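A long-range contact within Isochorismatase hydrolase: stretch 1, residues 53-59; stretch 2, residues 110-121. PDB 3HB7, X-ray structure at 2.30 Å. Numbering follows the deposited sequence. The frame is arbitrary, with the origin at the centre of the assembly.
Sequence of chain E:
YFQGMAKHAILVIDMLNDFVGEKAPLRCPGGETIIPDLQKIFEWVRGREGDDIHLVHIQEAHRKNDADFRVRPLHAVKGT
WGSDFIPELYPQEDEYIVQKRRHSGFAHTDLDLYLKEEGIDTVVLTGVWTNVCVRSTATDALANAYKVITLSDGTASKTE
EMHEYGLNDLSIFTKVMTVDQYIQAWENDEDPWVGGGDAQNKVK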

# COMPACT_ATOMS: atom_id res chain seq x y z
N ILE E 53 -46.76 -21.63 -23.01
CA ILE E 53 -45.50 -20.94 -22.93
C ILE E 53 -44.97 -20.36 -24.23
O ILE E 53 -44.73 -21.08 -25.16
CB ILE E 53 -44.48 -21.84 -22.33
CG1 ILE E 53 -44.93 -22.17 -20.92
CG2 ILE E 53 -43.16 -21.17 -22.33
CD1 ILE E 53 -44.42 -23.42 -20.36
N HIS E 54 -44.76 -19.05 -24.24
CA HIS E 54 -44.31 -18.35 -25.42
C HIS E 54 -42.85 -18.01 -25.34
O HIS E 54 -42.33 -17.78 -24.29
CB HIS E 54 -45.04 -17.04 -25.57
CG HIS E 54 -46.51 -17.17 -25.78
ND1 HIS E 54 -47.23 -16.27 -26.53
CD2 HIS E 54 -47.40 -18.07 -25.33
CE1 HIS E 54 -48.49 -16.62 -26.53
NE2 HIS E 54 -48.63 -17.71 -25.81
N LEU E 55 -42.21 -17.92 -26.49
CA LEU E 55 -40.86 -17.47 -26.58
C LEU E 55 -40.87 -16.08 -27.17
O LEU E 55 -41.50 -15.85 -28.17
CB LEU E 55 -40.08 -18.36 -27.51
CG LEU E 55 -39.44 -19.61 -26.97
CD1 LEU E 55 -38.34 -20.05 -27.88
CD2 LEU E 55 -38.93 -19.38 -25.60
N VAL E 56 -40.19 -15.15 -26.52
CA VAL E 56 -40.03 -13.79 -26.98
C VAL E 56 -38.56 -13.49 -27.09
O VAL E 56 -37.83 -13.68 -26.17
CB VAL E 56 -40.66 -12.83 -26.01
CG1 VAL E 56 -40.68 -11.46 -26.55
CG2 VAL E 56 -42.00 -13.27 -25.66
N HIS E 57 -38.11 -13.02 -28.23
CA HIS E 57 -36.70 -12.74 -28.42
C HIS E 57 -36.44 -11.26 -28.46
O HIS E 57 -37.03 -10.53 -29.22
CB HIS E 57 -36.18 -13.37 -29.69
CG HIS E 57 -36.61 -14.79 -29.90
ND1 HIS E 57 -35.78 -15.86 -29.65
CD2 HIS E 57 -37.77 -15.31 -30.34
CE1 HIS E 57 -36.42 -16.97 -29.91
NE2 HIS E 57 -37.63 -16.67 -30.33
N ILE E 58 -35.53 -10.81 -27.62
CA ILE E 58 -35.27 -9.42 -27.47
C ILE E 58 -33.88 -9.07 -27.90
O ILE E 58 -32.92 -9.60 -27.40
CB ILE E 58 -35.54 -9.00 -26.06
CG1 ILE E 58 -36.98 -9.32 -25.75
CG2 ILE E 58 -35.32 -7.54 -25.90
CD1 ILE E 58 -37.29 -9.32 -24.37
N GLN E 59 -33.77 -8.16 -28.83
CA GLN E 59 -32.51 -7.76 -29.37
C GLN E 59 -32.28 -6.28 -29.28
O GLN E 59 -33.11 -5.50 -29.64
CB GLN E 59 -32.39 -8.20 -30.82
CG GLN E 59 -33.15 -7.37 -31.76
CD GLN E 59 -33.16 -7.88 -33.15
OE1 GLN E 59 -32.16 -8.31 -33.65
NE2 GLN E 59 -34.30 -7.87 -33.77
N ASP E 110 -43.02 -2.40 -27.21
CA ASP E 110 -44.35 -2.92 -27.11
C ASP E 110 -44.41 -4.26 -26.36
O ASP E 110 -45.37 -4.95 -26.44
CB ASP E 110 -44.98 -3.02 -28.46
CG ASP E 110 -44.44 -4.14 -29.26
OD1 ASP E 110 -45.20 -4.84 -29.86
OD2 ASP E 110 -43.25 -4.34 -29.30
N LEU E 111 -43.38 -4.57 -25.60
CA LEU E 111 -43.33 -5.83 -24.89
C LEU E 111 -44.47 -6.00 -23.91
O LEU E 111 -45.03 -7.03 -23.84
CB LEU E 111 -41.99 -5.99 -24.19
CG LEU E 111 -41.78 -7.14 -23.23
CD1 LEU E 111 -41.91 -8.42 -23.92
CD2 LEU E 111 -40.46 -7.11 -22.54
N ASP E 112 -44.80 -4.98 -23.15
CA ASP E 112 -45.91 -5.04 -22.24
C ASP E 112 -47.22 -5.26 -22.98
O ASP E 112 -48.04 -6.02 -22.54
CB ASP E 112 -45.99 -3.78 -21.40
CG ASP E 112 -47.01 -3.86 -20.31
OD1 ASP E 112 -47.06 -4.84 -19.60
OD2 ASP E 112 -47.77 -2.92 -20.15
N LEU E 113 -47.40 -4.59 -24.10
CA LEU E 113 -48.61 -4.75 -24.85
C LEU E 113 -48.77 -6.18 -25.34
O LEU E 113 -49.80 -6.73 -25.22
CB LEU E 113 -48.69 -3.79 -26.03
CG LEU E 113 -49.95 -3.95 -26.88
CD1 LEU E 113 -51.18 -3.57 -26.16
CD2 LEU E 113 -49.84 -3.19 -28.12
N TYR E 114 -47.71 -6.78 -25.83
CA TYR E 114 -47.78 -8.13 -26.28
C TYR E 114 -48.14 -9.06 -25.14
O TYR E 114 -48.93 -9.94 -25.31
CB TYR E 114 -46.47 -8.55 -26.88
CG TYR E 114 -46.35 -10.00 -27.19
CD1 TYR E 114 -46.65 -10.48 -28.44
CD2 TYR E 114 -45.93 -10.89 -26.25
CE1 TYR E 114 -46.54 -11.80 -28.73
CE2 TYR E 114 -45.81 -12.21 -26.53
CZ TYR E 114 -46.12 -12.67 -27.77
OH TYR E 114 -46.01 -13.99 -28.07
N LEU E 115 -47.55 -8.85 -23.99
CA LEU E 115 -47.83 -9.65 -22.85
C LEU E 115 -49.27 -9.49 -22.45
O LEU E 115 -49.90 -10.43 -22.09
CB LEU E 115 -46.94 -9.25 -21.70
CG LEU E 115 -45.58 -9.89 -21.49
CD1 LEU E 115 -45.07 -10.57 -22.67
CD2 LEU E 115 -44.60 -8.89 -21.03
N LYS E 116 -49.78 -8.28 -22.50
CA LYS E 116 -51.15 -8.03 -22.17
C LYS E 116 -52.09 -8.72 -23.15
O LYS E 116 -53.07 -9.27 -22.76
CB LYS E 116 -51.42 -6.54 -22.18
CG LYS E 116 -51.94 -5.97 -20.89
CD LYS E 116 -51.29 -4.62 -20.57
CE LYS E 116 -52.28 -3.64 -19.98
NZ LYS E 116 -51.72 -2.32 -19.63
N GLU E 117 -51.74 -8.69 -24.42
CA GLU E 117 -52.55 -9.27 -25.46
C GLU E 117 -52.70 -10.76 -25.25
O GLU E 117 -53.76 -11.29 -25.44
CB GLU E 117 -51.94 -8.99 -26.83
CG GLU E 117 -52.21 -7.62 -27.35
CD GLU E 117 -51.47 -7.29 -28.61
OE1 GLU E 117 -52.02 -6.61 -29.46
OE2 GLU E 117 -50.32 -7.70 -28.76
N GLU E 118 -51.64 -11.41 -24.83
CA GLU E 118 -51.62 -12.85 -24.71
C GLU E 118 -52.01 -13.35 -23.35
O GLU E 118 -51.87 -14.49 -23.06
CB GLU E 118 -50.26 -13.39 -25.08
CG GLU E 118 -49.80 -12.98 -26.41
CD GLU E 118 -50.76 -13.34 -27.48
OE1 GLU E 118 -51.63 -14.16 -27.22
OE2 GLU E 118 -50.66 -12.82 -28.59
N GLY E 119 -52.49 -12.49 -22.49
CA GLY E 119 -52.93 -12.90 -21.18
C GLY E 119 -51.89 -13.58 -20.34
O GLY E 119 -52.19 -14.44 -19.55
N ILE E 120 -50.65 -13.18 -20.54
CA ILE E 120 -49.53 -13.76 -19.85
C ILE E 120 -49.34 -13.17 -18.50
O ILE E 120 -49.38 -11.98 -18.34
CB ILE E 120 -48.31 -13.55 -20.64
CG1 ILE E 120 -48.48 -14.28 -21.95
CG2 ILE E 120 -47.14 -14.06 -19.91
CD1 ILE E 120 -47.25 -14.70 -22.53
N ASP E 121 -49.19 -14.02 -17.51
CA ASP E 121 -49.01 -13.55 -16.15
C ASP E 121 -47.62 -13.69 -15.58
O ASP E 121 -47.35 -13.22 -14.51
CB ASP E 121 -50.06 -14.15 -15.21
CG ASP E 121 -49.92 -15.65 -15.02
OD1 ASP E 121 -50.90 -16.28 -14.65
OD2 ASP E 121 -48.84 -16.20 -15.23

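The helix 111-117 lies almost antiparallel to the strand 53-59, at 174° between their N-to-C directions, and the axes come within 11.5 Å, a gap bridged by side chains alone. Alternation along the strand directs His 54, Val 56 and Ile 58 toward the helix, whereas Ile 53 and Leu 55 point away. On the helix, Leu 111 and Tyr 114, one turn apart, answer them.

Val 56 is the central bump. Its short, branched side chain fits between the two helix residues, with CG1 4.2 Å from Leu 111 CD1 and CG2 4.0 Å from Tyr 114 CE2. The forked end of Leu 111 reaches both Val 56 and Ile 58, its CD2 lying 4.3 Å from Ile 58 CD1. These contacts are apolar and well buried, as suits branched hydrocarbon side chains.

At the other end, His 54 has the largest area covered by the opposing stretch. Its ND1 donates a nearly linear hydrogen bond (3.0 Å, 174°) to Tyr 114 OH, which lies at the ring edge; the long tyrosine thus offers carbon to Val 56 and its hydroxyl to the imidazole. Beyond the helix, Gly 119 adopts positive phi, and Ile 120 then turns toward the strand, laying CD1 over one imidazole face, 4.3 Å from the His 54 ring centroid. Glu 118 CG packs 3.9 Å from His 54 CE1, flanking this pocket.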